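Local coordinates for peptidylprolyl Isomerase (Naegleria fowleri, PDB 6MKE), which probably catalyses the cis-trans isomerisation of peptide bonds before proline, as an FKBP-type isomerase, and binds an FK506-type macrolide, at residues 44-49 / 57-62; 89-94 / 118-123. All coordinates share one frame; numbering follows the deposited sequence.

How the interactions relate
Interactions 1 and 2 are neighbours in one antiparallel sheet, with centres about 10 Å apart. Strand 41-50 of interaction 1 runs beside strand 117-126 of interaction 2. Probable backbone hydrogen bonds join them: T49 N lies 2.8 Å from M118 O, and E120 N lies 2.9 Å from T47 O. Y46 CB also packs on E120 O at 3.7 Å. Both contacts reach the macrolide FK5. Interaction 1 gives it a hydrogen bond through D57 and a ring face through Y46. Interaction 2 gives it the ring edge of F119. W79 meets the rings of both Y46 and F119 edge-to-face, so the two contacts share one aromatic pocket.

Interaction 1: residues 44-49 / 57-62; sequences VHYTGT and DSSLDR. With FK5 (8-deethyl-8-[but-3-enyl]-ascomycin), chain E.
Y46 reaches from segment 44-49 across to S59, D57 and the ligand FK5. Its CG sits between the backbone N and the carbonyl carbon (chi1 78°), which swings the ring over the start of the 3-10 turn 59-62. CB leads into a ring whose CD2 touches S59 CB at 3.7 Å. CD1 faces S59 N, which lies over the centre of one ring face. CE2 and CZ lie against FK5 C5 on the opposite face, CZ at 3.6 Å. CE1 is 3.4 Å from FK5 O4. At the tip, OH donates to D57 OD2 at 2.7 Å, from above the carboxylate plane. The ring and carboxylate planes are 85° apart. F66 meets the same ring edge-to-face.

D57 OD2 also accepts a hydrogen bond from FK5 O6 at 3.0 Å. R62 grips the carboxylate end-on with NH1 and NH2, a salt bridge. Its chain bends at chi3, which brings the guanidinium to D57. D57 OD1 lies in the plane of the guanidinium and offers NH1 its syn lone pair. FK5 C44 rests over one face of the guanidinium. These residues form one wall of the macrolide pocket of the FKBP fold, built on the antiparallel hairpin of strands 41-50 and 55-58. T47 and S58 are a non-hydrogen-bonded pair. G48 and D57 are a hydrogen-bonded pair, with G48 N to D57 O at 2.8 Å.

S58 and S59 hold the Y46 backbone. Y46 N donates to S59 OG at 2.9 Å, nearly straight at 161°. Y46 O accepts from the backbone N of S59 and the side-chain OG of S58. S58 OG accepts from L60 N, which makes an ST turn where the strand passes into the 3-10 turn. L60 CD1 packs 3.9 Å from Y46 O.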
loop_
_atom_site.group_PDB
_atom_site.type_symbol
_atom_site.label_atom_id
_atom_site.label_comp_id
_atom_site.label_asym_id
_atom_site.label_seq_id
_atom_site.Cartn_x
_atom_site.Cartn_y
_atom_site.Cartn_z
ATOM N N VAL A 44 5.367 -8.132 2.618
ATOM C CA VAL A 44 3.984 -7.789 2.932
ATOM C C VAL A 44 3.016 -8.802 2.332
ATOM O O VAL A 44 3.347 -9.556 1.415
ATOM C CB VAL A 44 3.596 -6.375 2.429
ATOM C CG1 VAL A 44 4.537 -5.316 2.972
ATOM C CG2 VAL A 44 3.565 -6.344 0.909
ATOM N N HIS A 45 1.802 -8.807 2.881
ATOM C CA HIS A 45 0.610 -9.302 2.209
ATOM C C HIS A 45 -0.193 -8.106 1.715
ATOM O O HIS A 45 -0.236 -7.063 2.370
ATOM C CB HIS A 45 -0.263 -10.140 3.146
ATOM C CG HIS A 45 0.312 -11.476 3.496
ATOM N ND1 HIS A 45 1.048 -12.229 2.606
ATOM C CD2 HIS A 45 0.248 -12.200 4.639
ATOM C CE1 HIS A 45 1.416 -13.356 3.189
ATOM N NE2 HIS A 45 0.945 -13.362 4.422
ATOM N N TYR A 46 -0.837 -8.254 0.560
ATOM C CA TYR A 46 -1.664 -7.158 0.083
ATOM C C TYR A 46 -2.834 -7.679 -0.734
ATOM O O TYR A 46 -2.815 -8.794 -1.261
ATOM C CB TYR A 46 -0.848 -6.132 -0.723
ATOM C CG TYR A 46 -0.507 -6.525 -2.143
ATOM C CD1 TYR A 46 -1.412 -6.323 -3.183
ATOM C CD2 TYR A 46 0.740 -7.058 -2.453
ATOM C CE1 TYR A 46 -1.096 -6.674 -4.481
ATOM C CE2 TYR A 46 1.067 -7.403 -3.747
ATOM C CZ TYR A 46 0.148 -7.208 -4.758
ATOM O OH TYR A 46 0.477 -7.553 -6.048
ATOM N N THR A 47 -3.862 -6.838 -0.818
ATOM C CA THR A 47 -5.017 -7.046 -1.677
ATOM C C THR A 47 -5.428 -5.691 -2.224
ATOM O O THR A 47 -5.638 -4.751 -1.454
ATOM C CB THR A 47 -6.185 -7.689 -0.916
ATOM O OG1 THR A 47 -5.797 -8.985 -0.443
ATOM C CG2 THR A 47 -7.400 -7.825 -1.820
ATOM N N GLY A 48 -5.533 -5.587 -3.541
ATOM C CA GLY A 48 -5.878 -4.339 -4.205
ATOM C C GLY A 48 -7.289 -4.391 -4.765
ATOM O O GLY A 48 -7.686 -5.389 -5.372
ATOM N N THR A 49 -8.033 -3.304 -4.567
ATOM C CA THR A 49 -9.386 -3.180 -5.083
ATOM C C THR A 49 -9.572 -1.796 -5.685
ATOM O O THR A 49 -8.852 -0.849 -5.357
ATOM C CB THR A 49 -10.448 -3.404 -3.992
ATOM O OG1 THR A 49 -10.186 -2.534 -2.883
ATOM C CG2 THR A 49 -10.456 -4.855 -3.513
ATOM N N ASP A 57 -6.081 -7.608 -7.725
ATOM C CA ASP A 57 -4.883 -8.393 -7.456
ATOM C C ASP A 57 -4.769 -8.617 -5.956
ATOM O O ASP A 57 -5.316 -7.857 -5.153
ATOM C CB ASP A 57 -3.614 -7.708 -7.980
ATOM C CG ASP A 57 -2.407 -8.628 -7.963
ATOM O OD1 ASP A 57 -2.598 -9.857 -7.872
ATOM O OD2 ASP A 57 -1.268 -8.123 -8.031
ATOM N N SER A 58 -4.047 -9.677 -5.594
ATOM C CA SER A 58 -3.700 -9.941 -4.206
ATOM C C SER A 58 -2.472 -10.836 -4.171
ATOM O O SER A 58 -2.380 -11.801 -4.932
ATOM C CB SER A 58 -4.849 -10.603 -3.438
ATOM O OG SER A 58 -4.418 -11.006 -2.148
ATOM N N SER A 59 -1.534 -10.506 -3.279
ATOM C CA SER A 59 -0.365 -11.357 -3.094
ATOM C C SER A 59 -0.760 -12.756 -2.646
ATOM O O SER A 59 -0.018 -13.715 -2.887
ATOM C CB SER A 59 0.593 -10.729 -2.082
ATOM O OG SER A 59 -0.002 -10.672 -0.796
ATOM N N LEU A 60 -1.923 -12.894 -1.996
ATOM C CA LEU A 60 -2.393 -14.213 -1.587
ATOM C C LEU A 60 -2.651 -15.113 -2.789
ATOM O O LEU A 60 -2.513 -16.338 -2.685
ATOM C CB LEU A 60 -3.654 -14.088 -0.730
ATOM C CG LEU A 60 -3.459 -13.607 0.710
ATOM C CD1 LEU A 60 -3.437 -12.089 0.796
ATOM C CD2 LEU A 60 -4.532 -14.187 1.625
ATOM N N ASP A 61 -2.999 -14.529 -3.940
ATOM C CA ASP A 61 -3.218 -15.321 -5.147
ATOM C C ASP A 61 -1.960 -16.052 -5.597
ATOM O O ASP A 61 -2.053 -16.989 -6.399
ATOM C CB ASP A 61 -3.726 -14.433 -6.283
ATOM C CG ASP A 61 -5.084 -13.827 -5.989
ATOM O OD1 ASP A 61 -5.814 -14.379 -5.136
ATOM O OD2 ASP A 61 -5.422 -12.805 -6.622
ATOM N N ARG A 62 -0.789 -15.645 -5.111
ATOM C CA ARG A 62 0.459 -16.331 -5.405
ATOM C C ARG A 62 1.017 -17.062 -4.190
ATOM O O ARG A 62 2.130 -17.593 -4.253
ATOM C CB ARG A 62 1.480 -15.339 -5.967
ATOM C CG ARG A 62 1.064 -14.790 -7.332
ATOM C CD ARG A 62 1.904 -13.605 -7.775
ATOM N NE ARG A 62 1.582 -12.392 -7.030
ATOM C CZ ARG A 62 0.519 -11.627 -7.266
ATOM N NH1 ARG A 62 -0.341 -11.948 -8.225
ATOM N NH2 ARG A 62 0.314 -10.540 -6.541
HETATM C C1 FK5 E . 3.247 -1.578 -7.810
HETATM C C2 FK5 E . 2.000 -1.894 -6.988
HETATM C C3 FK5 E . 2.290 -1.863 -5.487
HETATM C C4 FK5 E . 3.014 -3.131 -5.046
HETATM C C5 FK5 E . 2.240 -4.373 -5.445
HETATM C C6 FK5 E . 1.982 -4.392 -6.936
HETATM C C8 FK5 E . 0.129 -3.081 -7.950
HETATM C C9 FK5 E . -0.659 -4.370 -8.212
HETATM C C10 FK5 E . -0.549 -5.062 -9.587
HETATM C C11 FK5 E . -0.191 -4.072 -10.708
HETATM C C12 FK5 E . 0.349 -4.823 -11.927
HETATM C C13 FK5 E . 1.461 -5.783 -11.561
HETATM C C14 FK5 E . 0.984 -6.722 -10.462
HETATM C C15 FK5 E . 2.041 -7.680 -9.937
HETATM C C16 FK5 E . 3.382 -7.042 -9.620
HETATM C C17 FK5 E . 4.360 -7.936 -8.843
HETATM C C18 FK5 E . 5.158 -8.848 -9.785
HETATM C C19 FK5 E . 6.250 -8.168 -10.574
HETATM C C20 FK5 E . 5.998 -7.597 -11.747
HETATM C C21 FK5 E . 6.951 -6.790 -12.595
HETATM C C22 FK5 E . 6.676 -5.314 -12.303
HETATM C C23 FK5 E . 7.329 -4.769 -11.051
HETATM C C24 FK5 E . 6.736 -3.463 -10.521
HETATM C C25 FK5 E . 5.424 -3.628 -9.741
HETATM C C26 FK5 E . 4.761 -2.260 -9.488
HETATM C C27 FK5 E . 4.440 -1.481 -10.745
HETATM C C28 FK5 E . 5.035 -0.318 -10.985
HETATM C C29 FK5 E . 4.922 0.544 -12.204
HETATM C C30 FK5 E . 4.783 2.027 -11.815
HETATM C C31 FK5 E . 4.686 2.940 -13.023
HETATM C C32 FK5 E . 5.940 2.772 -13.869
HETATM C C33 FK5 E . 6.098 1.327 -14.301
HETATM C C34 FK5 E . 6.162 0.386 -13.101
HETATM C C35 FK5 E . -1.377 -3.194 -11.102
HETATM C C36 FK5 E . 3.626 -8.779 -7.804
HETATM C C37 FK5 E . 7.597 -8.143 -9.912
HETATM C C38 FK5 E . 6.738 -7.117 -14.085
HETATM C C39 FK5 E . 7.810 -6.548 -14.957
HETATM C C40 FK5 E . 9.019 -7.004 -15.067
HETATM C C41 FK5 E . 5.642 -4.386 -8.433
HETATM C C42 FK5 E . 3.444 -2.113 -11.675
HETATM C C43 FK5 E . 2.659 -5.811 -13.625
HETATM C C44 FK5 E . 1.504 -9.906 -10.608
HETATM C C45 FK5 E . 3.353 4.905 -12.756
HETATM N N7 FK5 E . 1.330 -3.148 -7.353
HETATM O O1 FK5 E . 3.561 -2.518 -8.719
HETATM O O2 FK5 E . 3.888 -0.578 -7.654
HETATM O O3 FK5 E . -0.400 -2.026 -8.280
HETATM O O4 FK5 E . -1.354 -4.831 -7.327
HETATM O O5 FK5 E . 0.530 -5.946 -9.346
HETATM O O6 FK5 E . -1.615 -5.852 -10.002
HETATM O O7 FK5 E . 1.851 -6.536 -12.709
HETATM O O8 FK5 E . 2.205 -8.708 -10.913
HETATM O O9 FK5 E . 5.978 -4.617 -13.007
HETATM O O10 FK5 E . 7.696 -2.834 -9.669
HETATM O O11 FK5 E . 4.636 4.310 -12.625
HETATM O O12 FK5 E . 5.895 3.629 -15.011
HETATM O O HOH W 1 0.517 -12.839 0.326
#

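Interaction 2: residues 89-94 / 118-123; sequences GEKSYF and MFEIEL. With FK5 (8-deethyl-8-[but-3-enyl]-ascomycin), chain E.
Segments 89-94 and 118-123 pair antiparallel through six backbone hydrogen bonds, and the N-to-C directions of strand 91-94 and strand 118-123 are 168° apart. S92 and I121 are a hydrogen-bonded pair, as are F94 and F119. K91 with E122 and Y93 with E120 are non-hydrogen-bonded pairs.

On the face of K91, Y93, E120 and E122, the lysine chain is fully extended. With CG anti to N (chi1 -174°), it runs diagonally to E120. NZ forms a salt bridge with E120 OE2 at 3.2 Å in the modelled conformer of E120, one of two, so the bridge may not be constant. CG of K91 lies against E122 CB. The hydroxyl end of Y93 lies obliquely alongside M118, whose chain is bent at chi2 and chi3. M118 CE comes to 3.5 Å from Y93 CZ.

The other face carries S92, F94, F119 and I121. The F94 and I121 side chains cross at about a right angle, with CD2 of F94 3.7 Å from I121 CD1. S92 OG donates to E90 OE2 at 2.5 Å, and K24 forms a salt bridge with the same oxygen. F119 turns its ring edge to the ligand, with CZ 3.7 Å from FK5 O3. A curved antiparallel sheet wrapped against a short helix, here 77-84, with the ligand pocket between them, is the FKBP fold.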
loop_
_atom_site.group_PDB
_atom_site.type_symbol
_atom_site.label_atom_id
_atom_site.label_comp_id
_atom_site.label_asym_id
_atom_site.label_seq_id
_atom_site.Cartn_x
_atom_site.Cartn_y
_atom_site.Cartn_z
ATOM N N GLY A 89 4.202 -5.516 11.866
ATOM C CA GLY A 89 2.983 -6.207 12.225
ATOM C C GLY A 89 1.705 -5.446 11.937
ATOM O O GLY A 89 0.619 -6.029 12.048
ATOM N N GLU A 90 1.799 -4.171 11.570
ATOM C CA GLU A 90 0.613 -3.365 11.323
ATOM C C GLU A 90 -0.091 -3.807 10.044
ATOM O O GLU A 90 0.547 -4.083 9.026
ATOM C CB GLU A 90 0.995 -1.888 11.228
ATOM C CG GLU A 90 -0.123 -0.969 10.758
ATOM C CD GLU A 90 0.347 0.461 10.573
ATOM O OE1 GLU A 90 1.216 0.906 11.352
ATOM O OE2 GLU A 90 -0.147 1.135 9.642
ATOM N N LYS A 91 -1.416 -3.890 10.111
ATOM C CA LYS A 91 -2.251 -4.137 8.944
ATOM C C LYS A 91 -3.133 -2.916 8.744
ATOM O O LYS A 91 -3.896 -2.548 9.643
ATOM C CB LYS A 91 -3.101 -5.397 9.116
ATOM C CG LYS A 91 -3.880 -5.775 7.867
ATOM C CD LYS A 91 -4.646 -7.071 8.052
ATOM C CE LYS A 91 -5.353 -7.468 6.767
ATOM N NZ LYS A 91 -6.064 -8.775 6.884
ATOM N N SER A 92 -3.023 -2.288 7.576
ATOM C CA SER A 92 -3.742 -1.055 7.304
ATOM C C SER A 92 -4.399 -1.103 5.931
ATOM O O SER A 92 -4.062 -1.927 5.073
ATOM C CB SER A 92 -2.821 0.171 7.402
ATOM O OG SER A 92 -2.389 0.378 8.737
ATOM N N TYR A 93 -5.346 -0.187 5.749
ATOM C CA TYR A 93 -6.161 -0.062 4.549
ATOM C C TYR A 93 -5.866 1.303 3.947
ATOM O O TYR A 93 -6.048 2.324 4.614
ATOM C CB TYR A 93 -7.641 -0.215 4.918
ATOM C CG TYR A 93 -8.657 -0.172 3.802
ATOM C CD1 TYR A 93 -8.657 -1.120 2.789
ATOM C CD2 TYR A 93 -9.669 0.782 3.806
ATOM C CE1 TYR A 93 -9.610 -1.091 1.785
ATOM C CE2 TYR A 93 -10.624 0.820 2.812
ATOM C CZ TYR A 93 -10.593 -0.118 1.804
ATOM O OH TYR A 93 -11.552 -0.085 0.815
ATOM N N PHE A 94 -5.388 1.327 2.709
ATOM C CA PHE A 94 -4.920 2.560 2.089
ATOM C C PHE A 94 -5.862 3.004 0.977
ATOM O O PHE A 94 -6.358 2.180 0.202
ATOM C CB PHE A 94 -3.504 2.388 1.525
ATOM C CG PHE A 94 -2.434 2.283 2.579
ATOM C CD1 PHE A 94 -1.723 3.404 2.978
ATOM C CD2 PHE A 94 -2.139 1.066 3.170
ATOM C CE1 PHE A 94 -0.739 3.314 3.948
ATOM C CE2 PHE A 94 -1.152 0.970 4.142
ATOM C CZ PHE A 94 -0.455 2.094 4.529
ATOM N N MET A 118 -7.476 1.126 -3.798
ATOM C CA MET A 118 -7.585 0.750 -2.399
ATOM C C MET A 118 -6.701 -0.466 -2.167
ATOM O O MET A 118 -6.783 -1.446 -2.914
ATOM C CB MET A 118 -9.035 0.437 -2.019
ATOM C CG MET A 118 -10.050 1.463 -2.501
ATOM S SD MET A 118 -9.813 3.120 -1.820
ATOM C CE MET A 118 -10.006 2.798 -0.069
ATOM N N PHE A 119 -5.845 -0.396 -1.149
ATOM C CA PHE A 119 -4.934 -1.486 -0.829
ATOM C C PHE A 119 -5.033 -1.843 0.645
ATOM O O PHE A 119 -4.962 -0.967 1.511
ATOM C CB PHE A 119 -3.478 -1.126 -1.152
ATOM C CG PHE A 119 -3.117 -1.278 -2.598
ATOM C CD1 PHE A 119 -2.844 -2.526 -3.130
ATOM C CD2 PHE A 119 -3.019 -0.168 -3.419
ATOM C CE1 PHE A 119 -2.500 -2.665 -4.458
ATOM C CE2 PHE A 119 -2.665 -0.301 -4.748
ATOM C CZ PHE A 119 -2.408 -1.550 -5.269
ATOM N N GLU A 120 -5.186 -3.131 0.917
ATOM C CA GLU A 120 -5.087 -3.679 2.263
ATOM C C GLU A 120 -3.699 -4.299 2.394
ATOM O O GLU A 120 -3.415 -5.326 1.774
ATOM C CB GLU A 120 -6.195 -4.701 2.501
ATOM C CG GLU A 120 -6.291 -5.233 3.908
ATOM C CD GLU A 120 -7.466 -6.174 4.071
ATOM O OE1 GLU A 120 -8.622 -5.702 4.001
ATOM O OE2 GLU A 120 -7.232 -7.389 4.240
ATOM N N ILE A 121 -2.826 -3.663 3.178
ATOM C CA ILE A 121 -1.428 -4.063 3.295
ATOM C C ILE A 121 -1.131 -4.476 4.731
ATOM O O ILE A 121 -1.541 -3.798 5.679
ATOM C CB ILE A 121 -0.480 -2.925 2.860
ATOM C CG1 ILE A 121 -0.853 -2.409 1.468
ATOM C CG2 ILE A 121 0.968 -3.385 2.891
ATOM C CD1 ILE A 121 -0.089 -1.163 1.063
ATOM N N GLU A 122 -0.408 -5.584 4.888
ATOM C CA GLU A 122 0.070 -6.039 6.190
ATOM C C GLU A 122 1.591 -6.106 6.159
ATOM O O GLU A 122 2.166 -6.872 5.379
ATOM C CB GLU A 122 -0.520 -7.403 6.558
ATOM C CG GLU A 122 0.030 -7.957 7.866
ATOM C CD GLU A 122 -0.551 -9.309 8.226
ATOM O OE1 GLU A 122 -1.377 -9.830 7.450
ATOM O OE2 GLU A 122 -0.182 -9.848 9.289
ATOM N N LEU A 123 2.236 -5.309 7.009
ATOM C CA LEU A 123 3.695 -5.247 7.077
ATOM C C LEU A 123 4.188 -6.412 7.926
ATOM O O LEU A 123 4.067 -6.396 9.154
ATOM C CB LEU A 123 4.140 -3.902 7.646
ATOM C CG LEU A 123 5.628 -3.641 7.879
ATOM C CD1 LEU A 123 6.451 -4.142 6.714
ATOM C CD2 LEU A 123 5.875 -2.154 8.095
HETATM C C1 FK5 E . 3.247 -1.578 -7.810
HETATM C C2 FK5 E . 2.000 -1.894 -6.988
HETATM C C3 FK5 E . 2.290 -1.863 -5.487
HETATM C C4 FK5 E . 3.014 -3.131 -5.046
HETATM C C5 FK5 E . 2.240 -4.373 -5.445
HETATM C C6 FK5 E . 1.982 -4.392 -6.936
HETATM C C8 FK5 E . 0.129 -3.081 -7.950
HETATM C C9 FK5 E . -0.659 -4.370 -8.212
HETATM C C10 FK5 E . -0.549 -5.062 -9.587
HETATM C C11 FK5 E . -0.191 -4.072 -10.708
HETATM C C12 FK5 E . 0.349 -4.823 -11.927
HETATM C C13 FK5 E . 1.461 -5.783 -11.561
HETATM C C14 FK5 E . 0.984 -6.722 -10.462
HETATM C C15 FK5 E . 2.041 -7.680 -9.937
HETATM C C16 FK5 E . 3.382 -7.042 -9.620
HETATM C C17 FK5 E . 4.360 -7.936 -8.843
HETATM C C18 FK5 E . 5.158 -8.848 -9.785
HETATM C C19 FK5 E . 6.250 -8.168 -10.574
HETATM C C20 FK5 E . 5.998 -7.597 -11.747
HETATM C C21 FK5 E . 6.951 -6.790 -12.595
HETATM C C22 FK5 E . 6.676 -5.314 -12.303
HETATM C C23 FK5 E . 7.329 -4.769 -11.051
HETATM C C24 FK5 E . 6.736 -3.463 -10.521
HETATM C C25 FK5 E . 5.424 -3.628 -9.741
HETATM C C26 FK5 E . 4.761 -2.260 -9.488
HETATM C C27 FK5 E . 4.440 -1.481 -10.745
HETATM C C28 FK5 E . 5.035 -0.318 -10.985
HETATM C C29 FK5 E . 4.922 0.544 -12.204
HETATM C C30 FK5 E . 4.783 2.027 -11.815
HETATM C C31 FK5 E . 4.686 2.940 -13.023
HETATM C C32 FK5 E . 5.940 2.772 -13.869
HETATM C C33 FK5 E . 6.098 1.327 -14.301
HETATM C C34 FK5 E . 6.162 0.386 -13.101
HETATM C C35 FK5 E . -1.377 -3.194 -11.102
HETATM C C36 FK5 E . 3.626 -8.779 -7.804
HETATM C C37 FK5 E . 7.597 -8.143 -9.912
HETATM C C38 FK5 E . 6.738 -7.117 -14.085
HETATM C C39 FK5 E . 7.810 -6.548 -14.957
HETATM C C40 FK5 E . 9.019 -7.004 -15.067
HETATM C C41 FK5 E . 5.642 -4.386 -8.433
HETATM C C42 FK5 E . 3.444 -2.113 -11.675
HETATM C C43 FK5 E . 2.659 -5.811 -13.625
HETATM C C44 FK5 E . 1.504 -9.906 -10.608
HETATM C C45 FK5 E . 3.353 4.905 -12.756
HETATM N N7 FK5 E . 1.330 -3.148 -7.353
HETATM O O1 FK5 E . 3.561 -2.518 -8.719
HETATM O O2 FK5 E . 3.888 -0.578 -7.654
HETATM O O3 FK5 E . -0.400 -2.026 -8.280
HETATM O O4 FK5 E . -1.354 -4.831 -7.327
HETATM O O5 FK5 E . 0.530 -5.946 -9.346
HETATM O O6 FK5 E . -1.615 -5.852 -10.002
HETATM O O7 FK5 E . 1.851 -6.536 -12.709
HETATM O O8 FK5 E . 2.205 -8.708 -10.913
HETATM O O9 FK5 E . 5.978 -4.617 -13.007
HETATM O O10 FK5 E . 7.696 -2.834 -9.669
HETATM O O11 FK5 E . 4.636 4.310 -12.625
HETATM O O12 FK5 E . 5.895 3.629 -15.011
HETATM O O HOH W 2 -7.798 -9.461 5.366
#